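Local coordinates for protein inorganic pyrophosphatase (Anaplasma phagocytophilum, PDB 3LD3) that probably catalyses the magnesium-dependent hydrolysis of inorganic pyrophosphate to two phosphate ions, at residues N38-V43 / F79-I84; T69-P74 / I156-S161; R110-L115 / L128-T133; V143-L148 / G175-A180. All blocks are in the same frame, centred on the assembly; numbering follows the deposited sequence. Where two conformers were deposited one is given.

Interaction 1 (N38-V43 / F79-I84); sequences NVVIEV and FIPNTI
Val-40 lays its CB over one face of the Phe-79 ring, 4.2 Å from the centroid, in a CH-pi contact between side chains that run side by side. The ring gets there because Phe-79 CG sits between its backbone N and carbonyl carbon (chi1 72°). Val-40 CG2 turns instead to Pro-81, meeting CG at 3.7 Å, and Phe-54 of strand 50-54 packs on both Val-40 and Phe-79. In the backbone, Val-40 and Phe-79 form an antiparallel hydrogen-bonded pair. Val-40 N reaches Phe-79 O at 2.9 Å, and Phe-79 N returns to Val-40 O at 3.1 Å. Next along, Ile-80 CA makes a CA-H...O contact with Asn-38 O at 3.4 Å, and Pro-81 CD lies 3.3 Å from the same oxygen. On the polar side the Glu-42 side chain crosses that of Phe-79 at about a right angle, OE2 standing 3.6 Å from CD2. That oxygen takes the backbone N-H of Phe-54, while Glu-42 and Val-43 together face Tyr-77, a predicted substrate-binding residue, in a classic beta bulge. Two good backbone bonds thus hold one residue pair; Pro-81, with no N-H to give, follows where the pairing stops, and Asn-38 O is buried without a conventional partner.

Interaction 2 (T69-P74 / I156-S161); sequences TAMYYP and ISHFFS
Tyr-72 O is approached by two carbons of the Phe-159 ring, CE1 at 3.2 Å and CD1 at 3.3 Å, a close but weakly polar meeting. Within the helix Ser-157 O is gripped twice, by Ser-161 N and Ser-161 OG, which come to it from opposite faces of its carbonyl plane. Phe-159 has the largest share of the contact. With CG anti to the backbone N (chi1 178°), the side chain stands out from helix 150-162 into the loop 69-74. Its edge meets the Tyr-73 ring in an edge-to-face pair, planes 54° apart, with CZ over the centre of the tyrosine face. This joins the helix to what is probably the active-site side of the pyrophosphatase fold: Tyr-73 lies beside Lys-51, and Phe-159 stacks on Tyr-163, Lys-51 and Tyr-163 both being predicted substrate-binding residues. Pro-74 CD sits over one face of Phe-159, 4.1 Å from the centroid, while Pro-74 CG touches Ile-156 CG1 at 4.0 Å. Met-71 makes an oblique Met-aromatic contact with Phe-159 and, bent at chi3 (81°), brings CE to the edge of the His-158 ring, 3.7 Å from ND1. His-158 NE2 hydrogen-bonds to Phe-162 O of a neighbouring subunit.

Interaction 3 (R110-L115 / L128-T133); sequences RPVGVL and LAVPAT
Leu-128 faces two residues at once, Val-112 and Gly-113, and so marks a classic beta bulge in this antiparallel pair. Its O takes Val-112 N at 2.7 Å in a nearly straight bond lying in the carbonyl plane, plus a weak one from Gly-113 N. Its own N goes to Gly-113 O at 2.9 Å, arriving above that carbonyl's plane. The side chain rests its CG on Val-112 CG2, 3.9 Å away. Ala-129 then pairs with Pro-111 at a non-hydrogen-bonded position, where no N-H is needed toward this strand, so the tertiary amide of Pro-111 does not disturb the pairing, and the chains close to 4.1 Å between the CA atoms of Ala-129 and Pro-111. Val-130 restores the two-bond pattern: Arg-110 N gives to its O at 2.8 Å, and Val-130 N returns to Arg-110 O at 3.1 Å. Val-130 CG2 lies over one face of the Arg-110 guanidinium, 3.5 Å from NH2, because the arginine chain bends back at chi3 (-76°). NH1 hydrogen-bonds to Ile-142 O. Past Pro-131 the strand ends, and Ala-132 CA still brushes Arg-110 CG at 4.1 Å. Around this hairpin, Leu-128 packs against Leu-153 and Ile-156 of helix 150-162, and Pro-111 against Ile-187 of helix 180-195. Backbone bonds carry the sheet on from Ala-129 to Leu-94 and Leu-96, and from Val-114 to Gln-178 of strand 172-179.

Interaction 4 (V143-L148 / G175-A180); sequences VNYSDL and GCWQDA
Tyr-145 has its ring covered on both faces: Trp-177 CB lies over one, offset toward the rim, and Ser-146 CB over the other. At the edge, in plane, comes Asp-179 CA, 3.7 Å from CE2. The Trp-177 CB contact is a true CH-pi one, 3.6 Å from the ring centroid. The indole beyond it runs nearly parallel to the tyrosine, its plane turned by just 15° from the Tyr-145 ring, but is slid so far that the two barely overlap, with 5.0 Å between the centroids of the Tyr-145 ring and the indole five-membered ring. Tyr-145 CD2 also sits 3.3 Å from Gln-178 O. The ring can lean on the strand in this way because its CG takes the position between backbone N and carbonyl carbon (chi1 71°). Leu-153 of helix 150-162 touches both aromatic side chains.

Polar contact follows at Asn-144. Its OD1 accepts Ala-180 N at 2.9 Å, with the donor in the amide carbonyl plane and the bond close to straight (164°), while Ala-180 CB packs at 3.4 Å on Val-143 O. Asp-147 OD2 accepts both Val-143 N and Asn-144 N, the latter at 2.9 Å, which probably fixes the backbone that carries Asn-144. Asp-179 is the N-cap of helix 180-195, its OD1 accepting Ser-182 N, and Asn-144 OD1 adds a bond from a distant loop to the N-H of the next residue, Ala-180, at the start of that helix.

How the interactions relate
Interactions 1, 2 and 3 are buried, whereas interaction 4 lies at the surface. Interactions 1, 3 and 4 reach the same sheet, and 3 and 4 share neighbouring strands, joined by a probable hydrogen bond from Gln-178 N to Val-114 O. Helix 150-162 ties interaction 2 to both: Ile-156 packs on Leu-115 and Leu-128 of interaction 3 and on Trp-177 of interaction 4. Interactions 1 and 2 meet where Val-43 touches Tyr-73. The chemistry follows place: backbone bonding dominates within the sheet in 3 and is briefer in 1, aromatic packing joins loop to helix near predicted substrate-binding residues in 2, and the outer loop of 4 combines ring contacts with a side-chain bond to the first turn of helix 180-195.

Interaction 1 (N38-V43 / F79-I84)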
loop_
_atom_site.group_PDB
_atom_site.type_symbol
_atom_site.label_atom_id
_atom_site.label_comp_id
_atom_site.label_asym_id
_atom_site.label_seq_id
_atom_site.Cartn_x
_atom_site.Cartn_y
_atom_site.Cartn_z
ATOM N N ASN A 38 -8.337 -8.142 25.917
ATOM C CA ASN A 38 -8.648 -7.228 24.823
ATOM C C ASN A 38 -7.559 -6.170 24.682
ATOM O O ASN A 38 -7.086 -5.599 25.679
ATOM C CB ASN A 38 -9.993 -6.519 25.074
ATOM C CG ASN A 38 -11.151 -7.454 25.175
ATOM O OD1 ASN A 38 -11.146 -8.525 24.560
ATOM N ND2 ASN A 38 -12.209 -7.049 25.926
ATOM N N VAL A 39 -7.190 -5.881 23.434
ATOM C CA VAL A 39 -6.235 -4.838 23.117
ATOM C C VAL A 39 -6.879 -3.929 22.076
ATOM O O VAL A 39 -7.304 -4.401 21.041
ATOM C CB VAL A 39 -4.896 -5.406 22.602
ATOM C CG1 VAL A 39 -3.903 -4.263 22.229
ATOM C CG2 VAL A 39 -4.274 -6.347 23.691
ATOM N N VAL A 40 -6.907 -2.636 22.376
ATOM C CA VAL A 40 -7.301 -1.597 21.424
ATOM C C VAL A 40 -6.020 -1.176 20.708
ATOM O O VAL A 40 -5.088 -0.672 21.354
ATOM C CB VAL A 40 -7.940 -0.384 22.137
ATOM C CG1 VAL A 40 -8.241 0.761 21.138
ATOM C CG2 VAL A 40 -9.194 -0.769 22.873
ATOM N N ILE A 41 -5.968 -1.398 19.397
ATOM C CA ILE A 41 -4.796 -1.109 18.584
ATOM C C ILE A 41 -4.696 0.389 18.354
ATOM O O ILE A 41 -5.697 1.058 18.029
ATOM C CB ILE A 41 -4.802 -1.899 17.240
ATOM C CG1 ILE A 41 -4.802 -3.405 17.491
ATOM C CG2 ILE A 41 -3.607 -1.503 16.331
ATOM C CD1 ILE A 41 -3.617 -3.885 18.393
ATOM N N GLU A 42 -3.500 0.906 18.584
ATOM C CA GLU A 42 -3.164 2.304 18.271
ATOM C C GLU A 42 -2.272 2.439 17.055
ATOM O O GLU A 42 -2.406 3.430 16.306
ATOM C CB GLU A 42 -2.505 2.969 19.491
ATOM C CG GLU A 42 -3.524 3.133 20.637
ATOM C CD GLU A 42 -2.886 3.594 21.922
ATOM O OE1 GLU A 42 -1.854 3.001 22.261
ATOM O OE2 GLU A 42 -3.424 4.519 22.568
ATOM N N VAL A 43 -1.328 1.516 16.872
ATOM C CA VAL A 43 -0.416 1.552 15.742
ATOM C C VAL A 43 -0.369 0.192 15.072
ATOM O O VAL A 43 -0.143 -0.848 15.746
ATOM C CB VAL A 43 1.048 1.972 16.155
ATOM C CG1 VAL A 43 1.981 1.994 14.934
ATOM C CG2 VAL A 43 1.056 3.348 16.832
ATOM N N PHE A 79 -3.178 -0.985 23.726
ATOM C CA PHE A 79 -3.353 -1.076 25.177
ATOM C C PHE A 79 -4.550 -1.907 25.633
ATOM O O PHE A 79 -5.536 -2.081 24.907
ATOM C CB PHE A 79 -3.445 0.333 25.787
ATOM C CG PHE A 79 -4.741 1.029 25.485
ATOM C CD1 PHE A 79 -5.799 0.999 26.374
ATOM C CD2 PHE A 79 -4.912 1.704 24.273
ATOM C CE1 PHE A 79 -6.998 1.629 26.084
ATOM C CE2 PHE A 79 -6.130 2.320 23.973
ATOM C CZ PHE A 79 -7.166 2.293 24.867
ATOM N N ILE A 80 -4.452 -2.436 26.850
ATOM C CA ILE A 80 -5.562 -3.158 27.464
ATOM C C ILE A 80 -6.466 -2.165 28.182
ATOM O O ILE A 80 -6.036 -1.479 29.135
ATOM C CB ILE A 80 -5.079 -4.238 28.483
ATOM C CG1 ILE A 80 -4.025 -5.168 27.876
ATOM C CG2 ILE A 80 -6.275 -5.023 28.976
ATOM C CD1 ILE A 80 -3.386 -6.139 28.894
ATOM N N PRO A 81 -7.721 -2.042 27.738
ATOM C CA PRO A 81 -8.641 -1.159 28.460
ATOM C C PRO A 81 -8.842 -1.538 29.926
ATOM O O PRO A 81 -8.792 -2.717 30.275
ATOM C CB PRO A 81 -9.971 -1.335 27.700
ATOM C CG PRO A 81 -9.598 -1.789 26.361
ATOM C CD PRO A 81 -8.378 -2.677 26.572
ATOM N N ASN A 82 -9.065 -0.535 30.770
ATOM C CA ASN A 82 -9.416 -0.777 32.158
ATOM C C ASN A 82 -8.288 -1.430 32.941
ATOM O O ASN A 82 -8.536 -2.342 33.749
ATOM C CB ASN A 82 -10.639 -1.679 32.255
ATOM C CG ASN A 82 -11.850 -0.941 32.486
ATOM O OD1 ASN A 82 -12.166 -0.007 31.741
ATOM N ND2 ASN A 82 -12.579 -1.323 33.537
ATOM N N THR A 83 -7.070 -0.983 32.655
ATOM C CA THR A 83 -5.890 -1.406 33.377
ATOM C C THR A 83 -5.091 -0.183 33.828
ATOM O O THR A 83 -5.100 0.864 33.167
ATOM C CB THR A 83 -4.999 -2.368 32.558
ATOM O OG1 THR A 83 -4.549 -1.747 31.346
ATOM C CG2 THR A 83 -5.745 -3.652 32.264
ATOM N N ILE A 84 -4.427 -0.319 34.972
ATOM C CA ILE A 84 -3.468 0.691 35.432
ATOM C C ILE A 84 -2.139 0.019 35.751
ATOM O O ILE A 84 -2.020 -0.649 36.765
ATOM C CB ILE A 84 -3.979 1.473 36.657
ATOM C CG1 ILE A 84 -5.249 2.235 36.315
ATOM C CG2 ILE A 84 -2.909 2.493 37.127
ATOM C CD1 ILE A 84 -5.891 2.919 37.497
#

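Interaction 2 (T69-P74 / I156-S161)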
loop_
_atom_site.group_PDB
_atom_site.type_symbol
_atom_site.label_atom_id
_atom_site.label_comp_id
_atom_site.label_asym_id
_atom_site.label_seq_id
_atom_site.Cartn_x
_atom_site.Cartn_y
_atom_site.Cartn_z
ATOM N N THR A 69 12.942 8.972 14.400
ATOM C CA THR A 69 13.829 7.928 13.941
ATOM C C THR A 69 13.154 7.159 12.800
ATOM O O THR A 69 11.896 7.128 12.713
ATOM C CB THR A 69 14.180 6.994 15.076
ATOM O OG1 THR A 69 12.995 6.561 15.773
ATOM C CG2 THR A 69 15.132 7.768 16.110
ATOM N N ALA A 70 13.973 6.566 11.941
ATOM C CA ALA A 70 13.478 5.810 10.774
ATOM C C ALA A 70 13.230 4.383 11.226
ATOM O O ALA A 70 13.925 3.423 10.808
ATOM C CB ALA A 70 14.447 5.871 9.613
ATOM N N MET A 71 12.302 4.251 12.178
ATOM C CA MET A 71 11.936 2.948 12.766
ATOM C C MET A 71 10.433 2.739 12.602
ATOM O O MET A 71 9.715 3.678 12.313
ATOM C CB MET A 71 12.344 2.847 14.242
ATOM C CG MET A 71 13.814 3.136 14.410
ATOM S SD MET A 71 14.547 2.747 15.990
ATOM C CE MET A 71 14.828 1.008 15.841
ATOM N N TYR A 72 9.975 1.516 12.783
ATOM C CA TYR A 72 8.533 1.219 12.676
ATOM C C TYR A 72 8.206 0.212 13.757
ATOM O O TYR A 72 9.057 -0.602 14.147
ATOM C CB TYR A 72 8.157 0.710 11.241
ATOM C CG TYR A 72 8.766 -0.627 10.917
ATOM C CD1 TYR A 72 8.127 -1.807 11.254
ATOM C CD2 TYR A 72 9.992 -0.710 10.251
ATOM C CE1 TYR A 72 8.687 -3.050 10.993
ATOM C CE2 TYR A 72 10.580 -1.926 9.978
ATOM C CZ TYR A 72 9.938 -3.117 10.342
ATOM O OH TYR A 72 10.529 -4.373 10.132
ATOM N N TYR A 73 6.962 0.247 14.247
ATOM C CA TYR A 73 6.531 -0.738 15.257
ATOM C C TYR A 73 6.560 -2.155 14.677
ATOM O O TYR A 73 5.918 -2.428 13.673
ATOM C CB TYR A 73 5.147 -0.365 15.787
ATOM C CG TYR A 73 5.216 0.739 16.822
ATOM C CD1 TYR A 73 5.222 0.423 18.189
ATOM C CD2 TYR A 73 5.315 2.073 16.444
ATOM C CE1 TYR A 73 5.308 1.435 19.157
ATOM C CE2 TYR A 73 5.417 3.099 17.396
ATOM C CZ TYR A 73 5.413 2.748 18.757
ATOM O OH TYR A 73 5.493 3.768 19.669
ATOM N N PRO A 74 7.301 -3.078 15.322
ATOM C CA PRO A 74 7.455 -4.422 14.738
ATOM C C PRO A 74 6.266 -5.376 14.930
ATOM O O PRO A 74 6.251 -6.501 14.386
ATOM C CB PRO A 74 8.709 -4.940 15.423
ATOM C CG PRO A 74 8.754 -4.272 16.738
ATOM C CD PRO A 74 8.237 -2.859 16.433
ATOM N N ILE A 156 12.635 -6.399 18.732
ATOM C CA ILE A 156 11.772 -5.659 19.649
ATOM C C ILE A 156 12.596 -4.922 20.695
ATOM O O ILE A 156 12.361 -3.734 20.933
ATOM C CB ILE A 156 10.724 -6.569 20.319
ATOM C CG1 ILE A 156 9.790 -7.145 19.257
ATOM C CG2 ILE A 156 9.958 -5.814 21.380
ATOM C CD1 ILE A 156 8.825 -8.235 19.843
ATOM N N SER A 157 13.555 -5.619 21.328
ATOM C CA SER A 157 14.451 -4.989 22.305
ATOM C C SER A 157 15.189 -3.805 21.663
ATOM O O SER A 157 15.306 -2.731 22.253
ATOM C CB SER A 157 15.476 -5.986 22.855
ATOM O OG SER A 157 14.883 -7.092 23.522
ATOM N N HIS A 158 15.693 -4.026 20.451
ATOM C CA HIS A 158 16.409 -3.000 19.698
ATOM C C HIS A 158 15.504 -1.770 19.431
ATOM O O HIS A 158 15.916 -0.597 19.610
ATOM C CB HIS A 158 16.958 -3.641 18.413
ATOM C CG HIS A 158 17.671 -2.704 17.507
ATOM N ND1 HIS A 158 17.003 -1.811 16.700
ATOM C CD2 HIS A 158 18.995 -2.508 17.280
ATOM C CE1 HIS A 158 17.880 -1.116 16.000
ATOM N NE2 HIS A 158 19.102 -1.498 16.361
ATOM N N PHE A 159 14.268 -2.026 19.007
ATOM C CA PHE A 159 13.319 -0.954 18.754
ATOM C C PHE A 159 13.165 -0.030 19.977
ATOM O O PHE A 159 13.248 1.178 19.864
ATOM C CB PHE A 159 11.961 -1.519 18.291
ATOM C CG PHE A 159 10.904 -0.465 18.065
ATOM C CD1 PHE A 159 10.832 0.223 16.855
ATOM C CD2 PHE A 159 10.017 -0.118 19.079
ATOM C CE1 PHE A 159 9.876 1.243 16.650
ATOM C CE2 PHE A 159 9.066 0.892 18.881
ATOM C CZ PHE A 159 8.986 1.560 17.669
ATOM N N PHE A 160 12.881 -0.603 21.138
ATOM C CA PHE A 160 12.645 0.224 22.307
ATOM C C PHE A 160 13.948 0.864 22.801
ATOM O O PHE A 160 13.921 1.983 23.330
ATOM C CB PHE A 160 11.913 -0.577 23.390
ATOM C CG PHE A 160 10.462 -0.802 23.040
ATOM C CD1 PHE A 160 9.582 0.268 23.071
ATOM C CD2 PHE A 160 10.032 -2.019 22.555
ATOM C CE1 PHE A 160 8.251 0.109 22.677
ATOM C CE2 PHE A 160 8.715 -2.188 22.178
ATOM C CZ PHE A 160 7.825 -1.131 22.259
ATOM N N SER A 161 15.068 0.194 22.542
ATOM C CA SER A 161 16.387 0.728 22.921
ATOM C C SER A 161 16.748 1.994 22.152
ATOM O O SER A 161 17.454 2.867 22.695
ATOM C CB SER A 161 17.489 -0.321 22.730
ATOM O OG SER A 161 17.427 -1.348 23.696
#

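Interaction 3 (R110-L115 / L128-T133)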
loop_
_atom_site.group_PDB
_atom_site.type_symbol
_atom_site.label_atom_id
_atom_site.label_comp_id
_atom_site.label_asym_id
_atom_site.label_seq_id
_atom_site.Cartn_x
_atom_site.Cartn_y
_atom_site.Cartn_z
ATOM N N ARG A 110 -3.671 -13.471 23.461
ATOM C CA ARG A 110 -3.097 -14.286 24.517
ATOM C C ARG A 110 -1.701 -13.758 24.798
ATOM O O ARG A 110 -0.872 -13.786 23.897
ATOM C CB ARG A 110 -2.877 -15.715 24.038
ATOM C CG ARG A 110 -4.033 -16.563 23.856
ATOM C CD ARG A 110 -3.519 -18.014 23.783
ATOM N NE ARG A 110 -2.886 -18.380 22.503
ATOM C CZ ARG A 110 -1.598 -18.696 22.347
ATOM N NH1 ARG A 110 -0.754 -18.591 23.327
ATOM N NH2 ARG A 110 -1.158 -19.090 21.174
ATOM N N PRO A 111 -1.432 -13.269 26.024
ATOM C CA PRO A 111 -0.054 -12.862 26.372
ATOM C C PRO A 111 0.922 -14.026 26.330
ATOM O O PRO A 111 0.607 -15.135 26.838
ATOM C CB PRO A 111 -0.181 -12.346 27.809
ATOM C CG PRO A 111 -1.618 -12.057 27.981
ATOM C CD PRO A 111 -2.353 -13.044 27.144
ATOM N N VAL A 112 2.094 -13.792 25.764
ATOM C CA VAL A 112 3.133 -14.829 25.696
ATOM C C VAL A 112 4.440 -14.433 26.392
ATOM O O VAL A 112 5.330 -15.283 26.567
ATOM C CB VAL A 112 3.430 -15.330 24.250
ATOM C CG1 VAL A 112 2.151 -15.917 23.617
ATOM C CG2 VAL A 112 4.100 -14.239 23.347
ATOM N N GLY A 113 4.554 -13.184 26.810
ATOM C CA GLY A 113 5.756 -12.735 27.491
ATOM C C GLY A 113 5.687 -11.256 27.749
ATOM O O GLY A 113 4.705 -10.570 27.412
ATOM N N VAL A 114 6.724 -10.748 28.370
ATOM C CA VAL A 114 6.800 -9.331 28.645
ATOM C C VAL A 114 8.249 -8.884 28.630
ATOM O O VAL A 114 9.114 -9.588 29.161
ATOM C CB VAL A 114 6.082 -8.991 29.954
ATOM C CG1 VAL A 114 6.574 -9.864 31.119
ATOM C CG2 VAL A 114 6.169 -7.517 30.238
ATOM N N LEU A 115 8.497 -7.744 27.988
ATOM C CA LEU A 115 9.824 -7.175 27.954
ATOM C C LEU A 115 9.850 -6.092 29.006
ATOM O O LEU A 115 9.124 -5.093 28.913
ATOM C CB LEU A 115 10.152 -6.599 26.576
ATOM C CG LEU A 115 11.544 -6.033 26.373
ATOM C CD1 LEU A 115 12.637 -7.078 26.680
ATOM C CD2 LEU A 115 11.661 -5.463 24.916
ATOM N N LEU A 128 4.059 -8.859 25.203
ATOM C CA LEU A 128 4.000 -9.461 23.884
ATOM C C LEU A 128 2.891 -10.507 23.819
ATOM O O LEU A 128 2.786 -11.358 24.690
ATOM C CB LEU A 128 5.324 -10.121 23.512
ATOM C CG LEU A 128 5.445 -10.743 22.114
ATOM C CD1 LEU A 128 5.301 -9.686 20.979
ATOM C CD2 LEU A 128 6.781 -11.541 21.916
ATOM N N ALA A 129 2.046 -10.403 22.792
ATOM C CA ALA A 129 0.886 -11.289 22.656
ATOM C C ALA A 129 0.703 -11.764 21.205
ATOM O O ALA A 129 1.233 -11.162 20.253
ATOM C CB ALA A 129 -0.399 -10.587 23.164
ATOM N N VAL A 130 -0.067 -12.836 21.053
ATOM C CA VAL A 130 -0.484 -13.332 19.751
ATOM C C VAL A 130 -2.005 -13.387 19.766
ATOM O O VAL A 130 -2.613 -13.359 20.844
ATOM C CB VAL A 130 0.130 -14.695 19.404
ATOM C CG1 VAL A 130 1.706 -14.623 19.320
ATOM C CG2 VAL A 130 -0.271 -15.788 20.404
ATOM N N PRO A 131 -2.649 -13.446 18.593
ATOM C CA PRO A 131 -4.116 -13.536 18.611
ATOM C C PRO A 131 -4.598 -14.776 19.359
ATOM O O PRO A 131 -3.924 -15.810 19.343
ATOM C CB PRO A 131 -4.464 -13.639 17.132
ATOM C CG PRO A 131 -3.320 -13.005 16.428
ATOM C CD PRO A 131 -2.134 -13.410 17.217
ATOM N N ALA A 132 -5.732 -14.650 20.031
ATOM C CA ALA A 132 -6.437 -15.806 20.577
ATOM C C ALA A 132 -6.683 -16.823 19.466
ATOM O O ALA A 132 -6.863 -16.481 18.307
ATOM C CB ALA A 132 -7.753 -15.375 21.208
ATOM N N THR A 133 -6.714 -18.100 19.835
ATOM C CA THR A 133 -6.881 -19.146 18.824
ATOM C C THR A 133 -8.195 -19.025 18.013
ATOM O O THR A 133 -8.196 -19.391 16.850
ATOM C CB THR A 133 -6.671 -20.558 19.433
ATOM O OG1 THR A 133 -7.532 -20.705 20.563
ATOM C CG2 THR A 133 -5.197 -20.759 19.858
#

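Interaction 4 (V143-L148 / G175-A180)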
loop_
_atom_site.group_PDB
_atom_site.type_symbol
_atom_site.label_atom_id
_atom_site.label_comp_id
_atom_site.label_asym_id
_atom_site.label_seq_id
_atom_site.Cartn_x
_atom_site.Cartn_y
_atom_site.Cartn_z
ATOM N N VAL A 143 3.524 -20.285 22.837
ATOM C CA VAL A 143 2.999 -20.160 24.211
ATOM C C VAL A 143 3.795 -19.186 25.076
ATOM O O VAL A 143 3.228 -18.491 25.912
ATOM C CB VAL A 143 2.923 -21.499 24.934
ATOM C CG1 VAL A 143 1.957 -21.371 26.123
ATOM C CG2 VAL A 143 2.466 -22.620 23.979
ATOM N N ASN A 144 5.116 -19.148 24.858
ATOM C CA ASN A 144 5.992 -18.204 25.527
ATOM C C ASN A 144 6.775 -17.480 24.463
ATOM O O ASN A 144 6.936 -17.987 23.350
ATOM C CB ASN A 144 6.978 -18.902 26.494
ATOM C CG ASN A 144 6.301 -19.379 27.752
ATOM O OD1 ASN A 144 5.936 -18.587 28.617
ATOM N ND2 ASN A 144 6.109 -20.693 27.858
ATOM N N TYR A 145 7.269 -16.303 24.822
ATOM C CA TYR A 145 8.047 -15.453 23.918
ATOM C C TYR A 145 9.207 -16.230 23.294
ATOM O O TYR A 145 9.572 -16.001 22.152
ATOM C CB TYR A 145 8.575 -14.217 24.673
ATOM C CG TYR A 145 9.663 -14.567 25.655
ATOM C CD1 TYR A 145 11.007 -14.601 25.252
ATOM C CD2 TYR A 145 9.371 -14.902 26.962
ATOM C CE1 TYR A 145 11.996 -14.973 26.107
ATOM C CE2 TYR A 145 10.379 -15.266 27.853
ATOM C CZ TYR A 145 11.689 -15.294 27.420
ATOM O OH TYR A 145 12.683 -15.650 28.304
ATOM N N SER A 146 9.777 -17.171 24.054
ATOM C CA SER A 146 10.920 -17.944 23.608
ATOM C C SER A 146 10.571 -18.966 22.526
ATOM O O SER A 146 11.459 -19.559 21.947
ATOM C CB SER A 146 11.561 -18.636 24.807
ATOM O OG SER A 146 10.588 -19.251 25.614
ATOM N N ASP A 147 9.283 -19.144 22.214
ATOM C CA ASP A 147 8.883 -19.967 21.071
ATOM C C ASP A 147 9.012 -19.189 19.732
ATOM O O ASP A 147 8.862 -19.773 18.655
ATOM C CB ASP A 147 7.438 -20.444 21.244
ATOM C CG ASP A 147 7.261 -21.360 22.472
ATOM O OD1 ASP A 147 8.174 -22.172 22.680
ATOM O OD2 ASP A 147 6.243 -21.248 23.194
ATOM N N LEU A 148 9.213 -17.882 19.811
ATOM C CA LEU A 148 9.437 -17.053 18.611
ATOM C C LEU A 148 10.926 -16.923 18.316
ATOM O O LEU A 148 11.729 -17.111 19.222
ATOM C CB LEU A 148 8.846 -15.669 18.789
ATOM C CG LEU A 148 7.315 -15.644 18.923
ATOM C CD1 LEU A 148 6.882 -14.304 19.488
ATOM C CD2 LEU A 148 6.678 -15.945 17.575
ATOM N N GLY A 175 15.449 -4.092 29.737
ATOM C CA GLY A 175 15.835 -5.240 30.551
ATOM C C GLY A 175 15.668 -6.568 29.834
ATOM O O GLY A 175 15.952 -6.690 28.645
ATOM N N CYS A 176 15.187 -7.572 30.551
ATOM C CA CYS A 176 15.086 -8.906 29.994
ATOM C C CYS A 176 13.640 -9.264 29.688
ATOM O O CYS A 176 12.727 -8.633 30.191
ATOM C CB CYS A 176 15.660 -9.913 30.967
ATOM S SG CYS A 176 17.412 -9.632 31.210
ATOM N N TRP A 177 13.481 -10.290 28.864
ATOM C CA TRP A 177 12.184 -10.912 28.626
ATOM C C TRP A 177 11.805 -11.770 29.831
ATOM O O TRP A 177 12.682 -12.427 30.448
ATOM C CB TRP A 177 12.263 -11.799 27.388
ATOM C CG TRP A 177 12.305 -11.025 26.106
ATOM C CD1 TRP A 177 13.399 -10.716 25.354
ATOM C CD2 TRP A 177 11.174 -10.504 25.409
ATOM N NE1 TRP A 177 13.026 -10.003 24.242
ATOM C CE2 TRP A 177 11.663 -9.858 24.242
ATOM C CE3 TRP A 177 9.804 -10.510 25.653
ATOM C CZ2 TRP A 177 10.830 -9.220 23.343
ATOM C CZ3 TRP A 177 8.966 -9.870 24.747
ATOM C CH2 TRP A 177 9.489 -9.254 23.595
ATOM N N GLN A 178 10.527 -11.756 30.183
ATOM C CA GLN A 178 9.950 -12.723 31.133
ATOM C C GLN A 178 8.815 -13.459 30.460
ATOM O O GLN A 178 8.286 -12.994 29.432
ATOM C CB GLN A 178 9.478 -12.010 32.380
ATOM C CG GLN A 178 10.600 -11.183 33.009
ATOM C CD GLN A 178 10.217 -10.562 34.329
ATOM O OE1 GLN A 178 9.036 -10.389 34.640
ATOM N NE2 GLN A 178 11.227 -10.202 35.115
ATOM N N ASP A 179 8.459 -14.601 31.036
ATOM C CA ASP A 179 7.629 -15.601 30.364
ATOM C C ASP A 179 6.141 -15.225 30.405
ATOM O O ASP A 179 5.748 -14.201 30.983
ATOM C CB ASP A 179 7.886 -17.017 30.920
ATOM C CG ASP A 179 7.555 -17.155 32.396
ATOM O OD1 ASP A 179 6.878 -16.277 32.987
ATOM O OD2 ASP A 179 7.949 -18.204 32.985
ATOM N N ALA A 180 5.319 -16.042 29.769
ATOM C CA ALA A 180 3.876 -15.774 29.716
ATOM C C ALA A 180 3.238 -15.649 31.111
ATOM O O ALA A 180 2.405 -14.771 31.357
ATOM C CB ALA A 180 3.169 -16.834 28.889
#